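ARO (armadillo repeats only protein) (Plasmodium falciparum Santa Lucia, PDB 5EWP) probably serves as an armadillo-repeat scaffold that binds partner proteins and helps bring rhoptries to the apical pole of the parasite and attach them there. Local coordinates at residues W51-T64 against H98-L110. Numbering follows the deposited sequence.
Sequences WAADPKTIGALSAT and HELDRVHAAVVAL
Asp101 holds its carboxylate between its own backbone N and carbonyl carbon (chi1 53°), and Lys56 bends about its CG-CD and CD-CE bonds, which brings its ammonium over that carboxylate. Asp101 OD2 accepts from Lys56 N at 2.7 Å, Asp101 OD1 forms a salt bridge with Lys56 NZ at 2.9 Å, and both donors come from above the carboxylate plane. Lys56 NZ makes a second salt bridge, 2.7 Å to Glu99 OE1, which uses its anti lone pair. A water donates to Asp101 OD2 and links it to Thr57 OG1. That oxygen accepts a long, weak capping bond from Ala60 N, with Thr57 as N-cap, and another weak bond from Arg102 NH2, whose guanidinium is held mainly through NH1 on Cys35 O. Segments 58-64 and 100-110 run nearly parallel, their axes 8.6 Å apart at closest approach and at 16°, as equivalent helices of successive repeats do in an armadillo superhelix; small side chains allow this, Ala63 CB lying 3.8 Å from Ala105 CB. Ahead of helix 58-70, the loop 51-57 runs along the first turns of helix 100-113. There Ala53 N points into the ring plane of His104 and donates to its ND1 (2.9 Å, 162°). Trp51 turns its six-membered ring edge-on to one face of that imidazole, Trp51 CZ3 being 3.8 Å from His104 CG, while CZ2 meets Val108 CG2 and CH2 meets Val107 CG1. Met144 of helix 142-156 touches Trp51 and Val107.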
ATOM      1  N   TRP A  51     -11.747  -1.934  -5.416  1.00 17.75           N
ATOM      2  CA  TRP A  51     -10.871  -2.695  -6.304  1.00 18.60           C
ATOM      3  C   TRP A  51     -10.398  -4.056  -5.761  1.00 13.12           C
ATOM      4  O   TRP A  51      -9.984  -4.907  -6.544  1.00 19.04           O
ATOM      5  CB  TRP A  51      -9.658  -1.836  -6.706  1.00 18.86           C
ATOM      6  CG  TRP A  51      -8.773  -1.361  -5.595  1.00 13.62           C
ATOM      7  CD1 TRP A  51      -8.768  -0.116  -5.019  1.00 13.15           C
ATOM      8  CD2 TRP A  51      -7.732  -2.107  -4.948  1.00 16.93           C
ATOM      9  NE1 TRP A  51      -7.797  -0.055  -4.033  1.00 17.36           N
ATOM     10  CE2 TRP A  51      -7.148  -1.264  -3.977  1.00 18.85           C
ATOM     11  CE3 TRP A  51      -7.240  -3.416  -5.095  1.00 19.70           C
ATOM     12  CZ2 TRP A  51      -6.093  -1.679  -3.157  1.00 14.43           C
ATOM     13  CZ3 TRP A  51      -6.196  -3.830  -4.272  1.00 16.89           C
ATOM     14  CH2 TRP A  51      -5.637  -2.961  -3.318  1.00 14.94           C
ATOM     15  N   ALA A  52     -10.442  -4.264  -4.444  1.00 17.75           N
ATOM     16  CA  ALA A  52      -9.970  -5.530  -3.865  1.00 15.91           C
ATOM     17  C   ALA A  52     -10.850  -6.692  -4.323  1.00 17.31           C
ATOM     18  O   ALA A  52     -12.071  -6.578  -4.339  1.00 18.69           O
ATOM     19  CB  ALA A  52      -9.957  -5.451  -2.349  1.00 19.25           C
ATOM     20  N   ALA A  53     -10.232  -7.806  -4.690  1.00 15.08           N
ATOM     21  CA  ALA A  53     -10.985  -8.999  -5.095  1.00 17.48           C
ATOM     22  C   ALA A  53     -11.896  -9.483  -3.973  1.00 16.01           C
ATOM     23  O   ALA A  53     -11.528  -9.424  -2.803  1.00 16.42           O
ATOM     24  CB  ALA A  53     -10.034 -10.095  -5.513  1.00 18.67           C
ATOM     25  N   ASP A  54     -13.096  -9.955  -4.314  1.00 16.63           N
ATOM     26  CA  ASP A  54     -14.015 -10.462  -3.286  1.00 21.67           C
ATOM     27  C   ASP A  54     -13.394 -11.558  -2.408  1.00 21.27           C
ATOM     28  O   ASP A  54     -12.821 -12.524  -2.923  1.00 17.98           O
ATOM     29  CB  ASP A  54     -15.282 -11.022  -3.937  1.00 21.05           C
ATOM     30  CG  ASP A  54     -16.095  -9.957  -4.646  1.00 31.04           C
ATOM     31  OD1 ASP A  54     -15.933  -8.763  -4.327  1.00 24.90           O
ATOM     32  OD2 ASP A  54     -16.877 -10.325  -5.547  1.00 34.89           O
ATOM     33  N   PRO A  55     -13.510 -11.410  -1.080  1.00 18.71           N
ATOM     34  CA  PRO A  55     -13.051 -12.476  -0.179  1.00 20.52           C
ATOM     35  C   PRO A  55     -13.713 -13.808  -0.514  1.00 18.90           C
ATOM     36  O   PRO A  55     -14.926 -13.833  -0.734  1.00 19.41           O
ATOM     37  CB  PRO A  55     -13.468 -11.964   1.206  1.00 22.07           C
ATOM     38  CG  PRO A  55     -13.382 -10.464   1.065  1.00 23.18           C
ATOM     39  CD  PRO A  55     -13.882 -10.187  -0.346  1.00 25.87           C
ATOM     40  N   LYS A  56     -12.925 -14.877  -0.581  1.00 17.12           N
ATOM     41  CA  LYS A  56     -13.452 -16.186  -0.951  1.00 22.96           C
ATOM     42  C   LYS A  56     -13.415 -17.157   0.222  1.00 23.99           C
ATOM     43  O   LYS A  56     -13.964 -18.271   0.147  1.00 19.26           O
ATOM     44  CB  LYS A  56     -12.663 -16.763  -2.140  1.00 21.93           C
ATOM     45  CG  LYS A  56     -12.701 -15.872  -3.385  1.00 29.07           C
ATOM     46  CD  LYS A  56     -12.138 -16.557  -4.646  1.00 26.98           C
ATOM     47  CE  LYS A  56     -10.951 -17.472  -4.349  1.00 29.23           C
ATOM     48  NZ  LYS A  56      -9.614 -16.801  -4.414  1.00 30.88           N
ATOM     49  N   THR A  57     -12.783 -16.719   1.305  1.00 21.33           N
ATOM     50  CA  THR A  57     -12.647 -17.507   2.533  1.00 17.97           C
ATOM     51  C   THR A  57     -12.834 -16.642   3.765  1.00 19.60           C
ATOM     52  O   THR A  57     -12.722 -15.419   3.693  1.00 17.73           O
ATOM     53  CB  THR A  57     -11.264 -18.192   2.652  1.00 21.34           C
ATOM     54  OG1 THR A  57     -10.240 -17.195   2.551  1.00 18.44           O
ATOM     55  CG2 THR A  57     -11.049 -19.248   1.567  1.00 21.43           C
ATOM     56  N   ILE A  58     -13.081 -17.278   4.908  1.00 20.65           N
ATOM     57  CA  ILE A  58     -13.175 -16.556   6.169  1.00 18.12           C
ATOM     58  C   ILE A  58     -11.866 -15.798   6.441  1.00 19.21           C
ATOM     59  O   ILE A  58     -11.876 -14.692   6.989  1.00 17.59           O
ATOM     60  CB  ILE A  58     -13.505 -17.521   7.330  1.00 19.43           C
ATOM     61  CG1 ILE A  58     -14.960 -17.970   7.232  1.00 22.99           C
ATOM     62  CG2 ILE A  58     -13.262 -16.875   8.681  1.00 14.65           C
ATOM     63  CD1 ILE A  58     -15.945 -16.844   7.436  1.00 24.37           C
ATOM     64  N   GLY A  59     -10.747 -16.383   6.030  1.00 19.23           N
ATOM     65  CA  GLY A  59      -9.446 -15.741   6.192  1.00 17.71           C
ATOM     66  C   GLY A  59      -9.365 -14.386   5.507  1.00 19.45           C
ATOM     67  O   GLY A  59      -8.998 -13.382   6.118  1.00 16.89           O
ATOM     68  N   ALA A  60      -9.718 -14.339   4.225  1.00 16.76           N
ATOM     69  CA  ALA A  60      -9.700 -13.067   3.512  1.00 16.18           C
ATOM     70  C   ALA A  60     -10.771 -12.104   4.038  1.00 19.93           C
ATOM     71  O   ALA A  60     -10.573 -10.889   4.054  1.00 17.12           O
ATOM     72  CB  ALA A  60      -9.880 -13.295   2.027  1.00 18.52           C
ATOM     73  N   LEU A  61     -11.907 -12.646   4.457  1.00 14.86           N
ATOM     74  CA  LEU A  61     -12.980 -11.819   4.988  1.00 12.36           C
ATOM     75  C   LEU A  61     -12.576 -11.156   6.311  1.00 14.36           C
ATOM     76  O   LEU A  61     -12.933 -10.010   6.592  1.00 14.10           O
ATOM     77  CB  LEU A  61     -14.223 -12.668   5.186  1.00 17.47           C
ATOM     78  CG  LEU A  61     -15.502 -11.914   5.536  1.00 17.97           C
ATOM     79  CD1 LEU A  61     -15.876 -10.921   4.448  1.00 22.11           C
ATOM     80  CD2 LEU A  61     -16.605 -12.934   5.765  1.00 18.39           C
ATOM     81  N   SER A  62     -11.825 -11.897   7.119  1.00 15.34           N
ATOM     82  CA  SER A  62     -11.348 -11.399   8.405  1.00 16.18           C
ATOM     83  C   SER A  62     -10.327 -10.289   8.186  1.00 14.91           C
ATOM     84  O   SER A  62     -10.368  -9.260   8.856  1.00 16.50           O
ATOM     85  CB  SER A  62     -10.748 -12.543   9.218  1.00 14.52           C
ATOM     86  OG  SER A  62     -11.747 -13.507   9.554  1.00 18.42           O
ATOM     87  N   ALA A  63      -9.426 -10.493   7.232  1.00 15.48           N
ATOM     88  CA  ALA A  63      -8.468  -9.458   6.850  1.00 13.37           C
ATOM     89  C   ALA A  63      -9.216  -8.202   6.391  1.00 12.57           C
ATOM     90  O   ALA A  63      -8.808  -7.080   6.699  1.00 14.88           O
ATOM     91  CB  ALA A  63      -7.527  -9.965   5.758  1.00 15.95           C
ATOM     92  N   THR A  64     -10.322  -8.393   5.665  1.00 15.15           N
ATOM     93  CA  THR A  64     -11.109  -7.258   5.206  1.00 14.27           C
ATOM     94  C   THR A  64     -11.766  -6.509   6.391  1.00 15.47           C
ATOM     95  O   THR A  64     -11.769  -5.287   6.429  1.00 17.11           O
ATOM     96  CB  THR A  64     -12.173  -7.701   4.190  1.00 16.34           C
ATOM     97  OG1 THR A  64     -11.519  -8.379   3.105  1.00 18.55           O
ATOM     98  CG2 THR A  64     -12.923  -6.503   3.659  1.00 19.67           C
ATOM     99  N   HIS A  98      -1.206 -16.954  -3.271  1.00 16.51           N
ATOM    100  CA  HIS A  98      -1.576 -16.901  -4.689  1.00 22.92           C
ATOM    101  C   HIS A  98      -3.076 -16.660  -4.881  1.00 23.85           C
ATOM    102  O   HIS A  98      -3.605 -16.742  -6.004  1.00 21.84           O
ATOM    103  CB  HIS A  98      -1.100 -18.162  -5.405  1.00 28.27           C
ATOM    104  CG  HIS A  98       0.366 -18.127  -5.721  1.00 34.42           C
ATOM    105  ND1 HIS A  98       0.962 -18.989  -6.619  1.00 35.46           N
ATOM    106  CD2 HIS A  98       1.354 -17.318  -5.266  1.00 34.80           C
ATOM    107  CE1 HIS A  98       2.251 -18.714  -6.700  1.00 32.48           C
ATOM    108  NE2 HIS A  98       2.515 -17.704  -5.889  1.00 36.42           N
ATOM    109  N   GLU A  99      -3.774 -16.447  -3.769  1.00 18.26           N
ATOM    110  CA  GLU A  99      -5.184 -16.068  -3.822  1.00 18.35           C
ATOM    111  C   GLU A  99      -5.284 -14.549  -3.868  1.00 21.20           C
ATOM    112  O   GLU A  99      -4.842 -13.860  -2.950  1.00 18.56           O
ATOM    113  CB  GLU A  99      -5.957 -16.633  -2.633  1.00 16.99           C
ATOM    114  CG  GLU A  99      -5.974 -18.154  -2.619  1.00 24.85           C
ATOM    115  CD  GLU A  99      -6.370 -18.747  -3.981  1.00 38.36           C
ATOM    116  OE1 GLU A  99      -7.394 -18.323  -4.567  1.00 37.65           O
ATOM    117  OE2 GLU A  99      -5.648 -19.637  -4.471  1.00 33.44           O
ATOM    118  N   LEU A 100      -5.861 -14.033  -4.944  1.00 16.87           N
ATOM    119  CA  LEU A 100      -5.883 -12.598  -5.179  1.00 17.81           C
ATOM    120  C   LEU A 100      -6.582 -11.849  -4.041  1.00 14.71           C
ATOM    121  O   LEU A 100      -6.130 -10.769  -3.646  1.00 15.54           O
ATOM    122  CB  LEU A 100      -6.559 -12.334  -6.526  1.00 23.80           C
ATOM    123  CG  LEU A 100      -6.097 -11.244  -7.480  1.00 37.00           C
ATOM    124  CD1 LEU A 100      -4.586 -11.174  -7.520  1.00 29.47           C
ATOM    125  CD2 LEU A 100      -6.622 -11.608  -8.857  1.00 29.71           C
ATOM    126  N   ASP A 101      -7.648 -12.433  -3.483  1.00 15.88           N
ATOM    127  CA  ASP A 101      -8.404 -11.741  -2.438  1.00 15.94           C
ATOM    128  C   ASP A 101      -7.608 -11.630  -1.135  1.00 17.31           C
ATOM    129  O   ASP A 101      -7.755 -10.661  -0.406  1.00 13.87           O
ATOM    130  CB  ASP A 101      -9.756 -12.425  -2.178  1.00 18.18           C
ATOM    131  CG  ASP A 101      -9.632 -13.913  -1.896  1.00 17.62           C
ATOM    132  OD1 ASP A 101      -8.921 -14.617  -2.641  1.00 21.98           O
ATOM    133  OD2 ASP A 101     -10.270 -14.374  -0.925  1.00 18.84           O
ATOM    134  N   ARG A 102      -6.744 -12.602  -0.868  1.00 14.81           N
ATOM    135  CA  ARG A 102      -5.899 -12.557   0.323  1.00 16.49           C
ATOM    136  C   ARG A 102      -4.844 -11.474   0.202  1.00 15.87           C
ATOM    137  O   ARG A 102      -4.593 -10.705   1.152  1.00 15.59           O
ATOM    138  CB  ARG A 102      -5.236 -13.930   0.560  1.00 16.01           C
ATOM    139  CG  ARG A 102      -6.166 -14.899   1.267  1.00 18.88           C
ATOM    140  CD  ARG A 102      -5.539 -16.276   1.520  1.00 20.90           C
ATOM    141  NE  ARG A 102      -6.532 -17.109   2.168  1.00 25.67           N
ATOM    142  CZ  ARG A 102      -6.583 -17.342   3.476  1.00 28.67           C
ATOM    143  NH1 ARG A 102      -5.642 -16.864   4.281  1.00 27.84           N
ATOM    144  NH2 ARG A 102      -7.560 -18.090   3.976  1.00 32.33           N
ATOM    145  N   VAL A 103      -4.210 -11.411  -0.962  1.00 14.30           N
ATOM    146  CA  VAL A 103      -3.188 -10.391  -1.178  1.00 13.08           C
ATOM    147  C   VAL A 103      -3.835  -9.014  -1.123  1.00 15.29           C
ATOM    148  O   VAL A 103      -3.354  -8.122  -0.436  1.00 10.89           O
ATOM    149  CB  VAL A 103      -2.470 -10.553  -2.508  1.00 12.90           C
ATOM    150  CG1 VAL A 103      -1.456  -9.396  -2.686  1.00 13.35           C
ATOM    151  CG2 VAL A 103      -1.771 -11.908  -2.563  1.00 17.31           C
ATOM    152  N   HIS A 104      -4.944  -8.840  -1.849  1.00 14.50           N
ATOM    153  CA  HIS A 104      -5.578  -7.524  -1.887  1.00 15.97           C
ATOM    154  C   HIS A 104      -6.012  -7.050  -0.512  1.00 14.30           C
ATOM    155  O   HIS A 104      -5.805  -5.896  -0.164  1.00 12.19           O
ATOM    156  CB  HIS A 104      -6.778  -7.540  -2.822  1.00 15.32           C
ATOM    157  CG  HIS A 104      -6.409  -7.612  -4.267  1.00 15.84           C
ATOM    158  ND1 HIS A 104      -7.349  -7.756  -5.267  1.00 16.93           N
ATOM    159  CD2 HIS A 104      -5.209  -7.520  -4.887  1.00 14.67           C
ATOM    160  CE1 HIS A 104      -6.738  -7.786  -6.437  1.00 17.59           C
ATOM    161  NE2 HIS A 104      -5.439  -7.632  -6.236  1.00 15.43           N
ATOM    162  N   ALA A 105      -6.613  -7.941   0.266  1.00 13.01           N
ATOM    163  CA  ALA A 105      -7.088  -7.574   1.592  1.00 14.14           C
ATOM    164  C   ALA A 105      -5.921  -7.153   2.482  1.00 12.49           C
ATOM    165  O   ALA A 105      -6.033  -6.191   3.241  1.00 13.92           O
ATOM    166  CB  ALA A 105      -7.862  -8.736   2.226  1.00 14.43           C
ATOM    167  N   ALA A 106      -4.804  -7.868   2.369  1.00 11.39           N
ATOM    168  CA  ALA A 106      -3.593  -7.537   3.133  1.00 11.47           C
ATOM    169  C   ALA A 106      -3.009  -6.192   2.726  1.00 16.10           C
ATOM    170  O   ALA A 106      -2.587  -5.414   3.576  1.00 15.39           O
ATOM    171  CB  ALA A 106      -2.523  -8.657   2.962  1.00 12.85           C
ATOM    172  N   VAL A 107      -2.974  -5.914   1.429  1.00 11.02           N
ATOM    173  CA  VAL A 107      -2.506  -4.618   0.959  1.00 15.25           C
ATOM    174  C   VAL A 107      -3.402  -3.488   1.470  1.00 16.10           C
ATOM    175  O   VAL A 107      -2.905  -2.482   1.980  1.00 11.97           O
ATOM    176  CB  VAL A 107      -2.446  -4.577  -0.587  1.00 14.62           C
ATOM    177  CG1 VAL A 107      -2.297  -3.148  -1.088  1.00 11.43           C
ATOM    178  CG2 VAL A 107      -1.294  -5.449  -1.083  1.00 16.70           C
ATOM    179  N   VAL A 108      -4.718  -3.653   1.345  1.00 15.04           N
ATOM    180  CA  VAL A 108      -5.631  -2.631   1.863  1.00 11.32           C
ATOM    181  C   VAL A 108      -5.424  -2.412   3.373  1.00  9.74           C
ATOM    182  O   VAL A 108      -5.287  -1.258   3.820  1.00 15.13           O
ATOM    183  CB  VAL A 108      -7.103  -2.995   1.585  1.00 14.59           C
ATOM    184  CG1 VAL A 108      -8.039  -2.001   2.294  1.00 15.99           C
ATOM    185  CG2 VAL A 108      -7.349  -3.021   0.072  1.00 12.68           C
ATOM    186  N   ALA A 109      -5.362  -3.496   4.147  1.00 11.87           N
ATOM    187  CA  ALA A 109      -5.161  -3.375   5.606  1.00 13.69           C
ATOM    188  C   ALA A 109      -3.861  -2.650   5.926  1.00 14.52           C
ATOM    189  O   ALA A 109      -3.844  -1.717   6.733  1.00 13.28           O
ATOM    190  CB  ALA A 109      -5.152  -4.743   6.290  1.00 14.25           C
ATOM    191  N   LEU A 110      -2.779  -3.094   5.308  1.00 11.57           N
ATOM    192  CA  LEU A 110      -1.463  -2.502   5.590  1.00 13.76           C
ATOM    193  C   LEU A 110      -1.408  -1.046   5.167  1.00 15.71           C
ATOM    194  O   LEU A 110      -0.771  -0.228   5.832  1.00 15.01           O
ATOM    195  CB  LEU A 110      -0.353  -3.308   4.902  1.00 12.08           C
ATOM    196  CG  LEU A 110      -0.107  -4.698   5.512  1.00 13.98           C
ATOM    197  CD1 LEU A 110       0.752  -5.527   4.593  1.00 14.03           C
ATOM    198  CD2 LEU A 110       0.571  -4.591   6.889  1.00 12.18           C
TER
HETATM  199  O   HOH W   1      -9.634  -8.721  -0.982  1.00 19.47           O
HETATM  200  O   HOH W   2      -9.277 -16.728   0.060  1.00 24.01           O